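Local coordinates for NIPSNAP domain-containing protein (Burkholderia xenovorans, PDB 5KAK) that is of unknown function but belongs to the NIPSNAP family, whose domain is related to the dimeric alpha-beta barrel proteins, at residues L18-G22 with P55-V59; R39-L45 with L113-W117. One frame throughout, in Å; residues are numbered along the deposited sequence.

Interaction 1: L18-G22 with P55-V59; sequences LRPNG and PLNQV
N57 meets the 18-22 turn with both its backbone and its amide side chain, and two hydrogen bonds define the contact. The first joins backbone to backbone: L18 N donates a hydrogen bond to N57 O at 2.7 Å, with an N-H...O angle of 162°. The second uses the side chain. CG of N57 stands beside its own backbone N (chi1 -50°), which sends the amide across to the turn, where OD1 accepts from N21 N at 2.8 Å. That donor sits well above the amide's carbonyl plane, 65° out of it, rather than on a lone pair. ND2 of N57 packs against CA of P20, 3.5 Å away. R19 to G22 form a type II beta turn, closed by G22 N to R19 O at 2.9 Å, so N57 OD1 takes up an N-H within the turn that leads from strand 10-18 into helix 23-42. This is the strand-to-helix connection of a ferredoxin-like alpha-beta domain, met by the start of the neighbouring antiparallel strand 58-65. The buried side is apolar: CD1 of L18 touches CG1 of V59 at 3.7 Å, the two side chains crossing at about a right angle, and both also lie on F26 of helix 23-42. Contact is looser toward the exposed N21, whose OD1 comes no nearer than 4.2 Å to N57 OD1. NE2 of Q93 of the second subunit donates to P20 O, while its OE1 accepts from N21 ND2, so this side of the turn faces another chain.

Interaction 2: R39-L45 with L113-W117; sequences RPVLGRL and LPPLW
In one of two modelled conformers, R39 lies flat on the indole of W117: the guanidinium and ring planes differ by 1° and their centres are 3.6 Å apart. CZ of R39 stands over the six-membered ring of W117, 15° off its normal, a cation-pi pair. A bend at chi3 (39°) lets the aliphatic part follow the same face, and CD of R39 makes a CH-pi contact 3.8 Å from that ring's centroid. Apolar contacts sandwich the second arginine. L116 covers one face of the R44 guanidinium, its CG 3.6 Å from NH2 of R44, while L113 CD1 lies over the opposite face, 3.8 Å from R44 NE. L116 CD2 also packs 3.6 Å from G43 CA. Among the hydrogen bonds, W117 N donates to G43 O at 3.0 Å, in the carbonyl plane; R44 NE to P114 O is weak. One water donates to both P40 O and W117 O, bridging the helix end and the C-terminal segment. The polar ends find partners beyond: R39 NH1 bonds F109 O of the third subunit, R44 NH2 forms a salt bridge with E66, and W117 NE1 bonds E122 of helix 119-123. G43, just past helix 23-42, has positive phi. The 113-117 segment, in polyproline II-like conformation, runs past the C-terminal end of that helix and the start of strand 45-51, with L116 also touching R74 of helix 68-80.

How the interactions relate
From the N terminus, the chain leaves strand 10-18 through 18-22, runs along helix 23-42 into 39-45, passes strand 45-51 and reaches 55-59, where interaction 1 closes its loop. Interaction 2 opens inside that loop and closes only at 113-117, after strands 58-65 and 96-106 and helices 68-80 and 82-92, but before helix 119-123, so the two loops cross rather than nest. Interaction 1 ties the loop leading into helix 23-42 to the start of strand 58-65, whereas interaction 2 ties the end of the same helix to the C-terminal segment. Their centres are 25 Å apart, on opposite sides of the chain's centre, with nearest atoms about 10 Å apart. Both nevertheless reach the third subunit.

Interaction 1: L18-G22 with P55-V59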
loop_
_atom_site.group_PDB
_atom_site.type_symbol
_atom_site.label_atom_id
_atom_site.label_comp_id
_atom_site.label_asym_id
_atom_site.label_seq_id
_atom_site.Cartn_x
_atom_site.Cartn_y
_atom_site.Cartn_z
ATOM N N LEU E 18 2.263 -15.916 1.070
ATOM C CA LEU E 18 2.655 -17.040 1.908
ATOM C C LEU E 18 3.760 -16.644 2.876
ATOM O O LEU E 18 4.433 -15.630 2.697
ATOM C CB LEU E 18 3.136 -18.210 1.039
ATOM C CG LEU E 18 2.089 -18.655 0.017
ATOM C CD1 LEU E 18 2.605 -19.789 -0.841
ATOM C CD2 LEU E 18 0.860 -19.092 0.763
ATOM N N ARG E 19 3.956 -17.494 3.896
ATOM C CA ARG E 19 5.121 -17.427 4.765
ATOM C C ARG E 19 6.373 -17.403 3.889
ATOM O O ARG E 19 6.382 -18.012 2.810
ATOM C CB ARG E 19 5.103 -18.641 5.709
ATOM C CG ARG E 19 6.353 -18.876 6.526
ATOM C CD ARG E 19 6.209 -20.149 7.342
ATOM N NE ARG E 19 6.458 -21.364 6.562
ATOM C CZ ARG E 19 6.114 -22.586 6.969
ATOM N NH1 ARG E 19 5.491 -22.739 8.130
ATOM N NH2 ARG E 19 6.384 -23.652 6.219
ATOM N N PRO E 20 7.437 -16.700 4.278
ATOM C CA PRO E 20 8.637 -16.677 3.432
ATOM C C PRO E 20 9.148 -18.074 3.082
ATOM O O PRO E 20 9.270 -18.960 3.942
ATOM C CB PRO E 20 9.643 -15.899 4.280
ATOM C CG PRO E 20 8.768 -14.936 5.069
ATOM C CD PRO E 20 7.534 -15.745 5.401
ATOM N N ASN E 21 9.443 -18.265 1.797
ATOM C CA ASN E 21 9.918 -19.526 1.227
ATOM C C ASN E 21 8.904 -20.650 1.383
ATOM O O ASN E 21 9.269 -21.829 1.362
ATOM C CB ASN E 21 11.272 -19.925 1.821
ATOM C CG ASN E 21 12.331 -18.883 1.567
ATOM O OD1 ASN E 21 12.482 -18.414 0.438
ATOM N ND2 ASN E 21 13.045 -18.485 2.614
ATOM N N GLY E 22 7.629 -20.296 1.526
ATOM C CA GLY E 22 6.573 -21.288 1.621
ATOM C C GLY E 22 6.008 -21.779 0.306
ATOM O O GLY E 22 5.253 -22.754 0.319
ATOM N N PRO E 55 6.171 -9.256 -6.054
ATOM C CA PRO E 55 5.934 -9.684 -4.672
ATOM C C PRO E 55 6.271 -11.162 -4.553
ATOM O O PRO E 55 5.667 -12.001 -5.217
ATOM C CB PRO E 55 4.440 -9.408 -4.466
ATOM C CG PRO E 55 3.861 -9.548 -5.852
ATOM C CD PRO E 55 4.918 -9.042 -6.803
ATOM N N LEU E 56 7.267 -11.477 -3.733
ATOM C CA LEU E 56 7.718 -12.852 -3.620
ATOM C C LEU E 56 6.885 -13.619 -2.587
ATOM O O LEU E 56 6.104 -13.042 -1.822
ATOM C CB LEU E 56 9.203 -12.861 -3.262
ATOM C CG LEU E 56 10.087 -12.276 -4.368
ATOM C CD1 LEU E 56 11.497 -12.017 -3.862
ATOM C CD2 LEU E 56 10.089 -13.239 -5.564
ATOM N N ASN E 57 7.058 -14.942 -2.569
ATOM C CA ASN E 57 6.280 -15.825 -1.692
ATOM C C ASN E 57 4.789 -15.663 -1.958
ATOM O O ASN E 57 3.981 -15.556 -1.035
ATOM C CB ASN E 57 6.590 -15.566 -0.216
ATOM C CG ASN E 57 8.073 -15.549 0.069
ATOM O OD1 ASN E 57 8.799 -16.473 -0.298
ATOM N ND2 ASN E 57 8.537 -14.488 0.718
ATOM N N GLN E 58 4.423 -15.622 -3.229
ATOM C CA GLN E 58 3.057 -15.292 -3.614
ATOM C C GLN E 58 2.604 -16.312 -4.636
ATOM O O GLN E 58 3.344 -16.628 -5.578
ATOM C CB GLN E 58 2.945 -13.865 -4.186
ATOM C CG GLN E 58 1.522 -13.451 -4.512
ATOM C CD GLN E 58 1.435 -12.054 -5.112
ATOM O OE1 GLN E 58 1.611 -11.879 -6.318
ATOM N NE2 GLN E 58 1.121 -11.062 -4.274
ATOM N N VAL E 59 1.403 -16.838 -4.448
ATOM C CA VAL E 59 0.820 -17.735 -5.427
ATOM C C VAL E 59 -0.359 -17.019 -6.065
ATOM O O VAL E 59 -1.111 -16.290 -5.395
ATOM C CB VAL E 59 0.413 -19.103 -4.831
ATOM C CG1 VAL E 59 1.641 -19.890 -4.429
ATOM C CG2 VAL E 59 -0.481 -18.935 -3.650
#

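Interaction 2: R39-L45 with L113-W117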
loop_
_atom_site.group_PDB
_atom_site.type_symbol
_atom_site.label_atom_id
_atom_site.label_comp_id
_atom_site.label_asym_id
_atom_site.label_seq_id
_atom_site.Cartn_x
_atom_site.Cartn_y
_atom_site.Cartn_z
ATOM N N ARG E 39 -9.460 -29.123 -8.630
ATOM C CA ARG E 39 -9.716 -28.862 -10.043
ATOM C C ARG E 39 -10.981 -29.527 -10.574
ATOM O O ARG E 39 -11.715 -28.864 -11.327
ATOM C CB ARG E 39 -8.500 -29.273 -10.885
ATOM C CG ARG E 39 -8.666 -28.951 -12.370
ATOM C CD ARG E 39 -7.330 -28.867 -13.078
ATOM N NE ARG E 39 -6.404 -29.886 -12.602
ATOM C CZ ARG E 39 -5.138 -29.985 -12.994
ATOM N NH1 ARG E 39 -4.648 -29.131 -13.880
ATOM N NH2 ARG E 39 -4.363 -30.941 -12.501
ATOM N N PRO E 40 -11.306 -30.783 -10.249
ATOM C CA PRO E 40 -12.543 -31.352 -10.808
ATOM C C PRO E 40 -13.794 -30.629 -10.342
ATOM O O PRO E 40 -14.788 -30.596 -11.078
ATOM C CB PRO E 40 -12.530 -32.806 -10.312
ATOM C CG PRO E 40 -11.119 -33.063 -9.864
ATOM C CD PRO E 40 -10.603 -31.750 -9.387
ATOM N N VAL E 41 -13.784 -30.071 -9.134
ATOM C CA VAL E 41 -14.966 -29.396 -8.608
ATOM C C VAL E 41 -15.117 -28.014 -9.236
ATOM O O VAL E 41 -16.193 -27.640 -9.738
ATOM C CB VAL E 41 -14.881 -29.316 -7.073
ATOM C CG1 VAL E 41 -16.115 -28.662 -6.495
ATOM C CG2 VAL E 41 -14.677 -30.724 -6.475
ATOM N N LEU E 42 -14.031 -27.238 -9.233
ATOM C CA LEU E 42 -14.120 -25.871 -9.738
ATOM C C LEU E 42 -14.224 -25.852 -11.259
ATOM O O LEU E 42 -14.994 -25.065 -11.822
ATOM C CB LEU E 42 -12.929 -25.053 -9.244
ATOM C CG LEU E 42 -12.960 -24.829 -7.728
ATOM C CD1 LEU E 42 -11.950 -23.758 -7.264
ATOM C CD2 LEU E 42 -14.383 -24.501 -7.254
ATOM N N GLY E 43 -13.459 -26.690 -11.945
ATOM C CA GLY E 43 -13.752 -26.910 -13.348
ATOM C C GLY E 43 -12.723 -26.441 -14.352
ATOM O O GLY E 43 -12.282 -27.223 -15.199
ATOM N N ARG E 44 -12.325 -25.162 -14.280
ATOM C CA ARG E 44 -11.602 -24.511 -15.374
ATOM C C ARG E 44 -10.409 -23.731 -14.828
ATOM O O ARG E 44 -10.474 -22.513 -14.655
ATOM C CB ARG E 44 -12.549 -23.616 -16.172
ATOM C CG ARG E 44 -13.744 -24.378 -16.764
ATOM C CD ARG E 44 -14.648 -23.427 -17.501
ATOM N NE ARG E 44 -15.680 -24.096 -18.281
ATOM C CZ ARG E 44 -16.907 -24.334 -17.843
ATOM N NH1 ARG E 44 -17.256 -23.973 -16.613
ATOM N NH2 ARG E 44 -17.786 -24.926 -18.641
ATOM N N LEU E 45 -9.309 -24.438 -14.581
ATOM C CA LEU E 45 -8.062 -23.777 -14.209
ATOM C C LEU E 45 -7.444 -23.112 -15.433
ATOM O O LEU E 45 -7.141 -23.781 -16.429
ATOM C CB LEU E 45 -7.086 -24.778 -13.581
ATOM C CG LEU E 45 -5.742 -24.202 -13.112
ATOM C CD1 LEU E 45 -5.939 -23.052 -12.119
ATOM C CD2 LEU E 45 -4.873 -25.318 -12.509
ATOM N N LEU E 113 -13.124 -19.881 -22.365
ATOM C CA LEU E 113 -12.897 -20.653 -21.152
ATOM C C LEU E 113 -12.165 -21.955 -21.471
ATOM O O LEU E 113 -12.396 -22.554 -22.531
ATOM C CB LEU E 113 -14.231 -20.971 -20.468
ATOM C CG LEU E 113 -14.853 -19.911 -19.556
ATOM C CD1 LEU E 113 -16.168 -20.396 -18.965
ATOM C CD2 LEU E 113 -13.888 -19.552 -18.462
ATOM N N PRO E 114 -11.273 -22.413 -20.593
ATOM C CA PRO E 114 -10.777 -23.775 -20.713
ATOM C C PRO E 114 -11.939 -24.750 -20.643
ATOM O O PRO E 114 -12.958 -24.476 -19.985
ATOM C CB PRO E 114 -9.847 -23.922 -19.499
ATOM C CG PRO E 114 -9.435 -22.544 -19.166
ATOM C CD PRO E 114 -10.636 -21.691 -19.479
ATOM N N PRO E 115 -11.840 -25.877 -21.329
ATOM C CA PRO E 115 -12.878 -26.900 -21.176
ATOM C C PRO E 115 -12.871 -27.439 -19.756
ATOM O O PRO E 115 -11.860 -27.367 -19.053
ATOM C CB PRO E 115 -12.476 -27.973 -22.193
ATOM C CG PRO E 115 -11.006 -27.773 -22.388
ATOM C CD PRO E 115 -10.769 -26.301 -22.248
ATOM N N LEU E 116 -14.026 -27.949 -19.327
ATOM C CA LEU E 116 -14.130 -28.559 -18.006
ATOM C C LEU E 116 -13.137 -29.707 -17.856
ATOM O O LEU E 116 -12.969 -30.526 -18.763
ATOM C CB LEU E 116 -15.552 -29.069 -17.759
ATOM C CG LEU E 116 -16.612 -28.063 -17.293
ATOM C CD1 LEU E 116 -17.980 -28.720 -17.233
ATOM C CD2 LEU E 116 -16.241 -27.494 -15.939
ATOM N N TRP E 117 -12.470 -29.757 -16.703
ATOM C CA TRP E 117 -11.545 -30.842 -16.400
ATOM C C TRP E 117 -12.315 -32.148 -16.274
ATOM O O TRP E 117 -13.358 -32.195 -15.617
ATOM C CB TRP E 117 -10.794 -30.542 -15.106
ATOM C CG TRP E 117 -9.716 -31.525 -14.729
ATOM C CD1 TRP E 117 -9.812 -32.544 -13.824
ATOM C CD2 TRP E 117 -8.372 -31.549 -15.220
ATOM N NE1 TRP E 117 -8.610 -33.214 -13.737
ATOM C CE2 TRP E 117 -7.709 -32.613 -14.578
ATOM C CE3 TRP E 117 -7.663 -30.770 -16.144
ATOM C CZ2 TRP E 117 -6.377 -32.921 -14.832
ATOM C CZ3 TRP E 117 -6.339 -31.087 -16.400
ATOM C CH2 TRP E 117 -5.712 -32.153 -15.747
HETATM O O HOH W 1 -14.696 -30.358 -13.898
#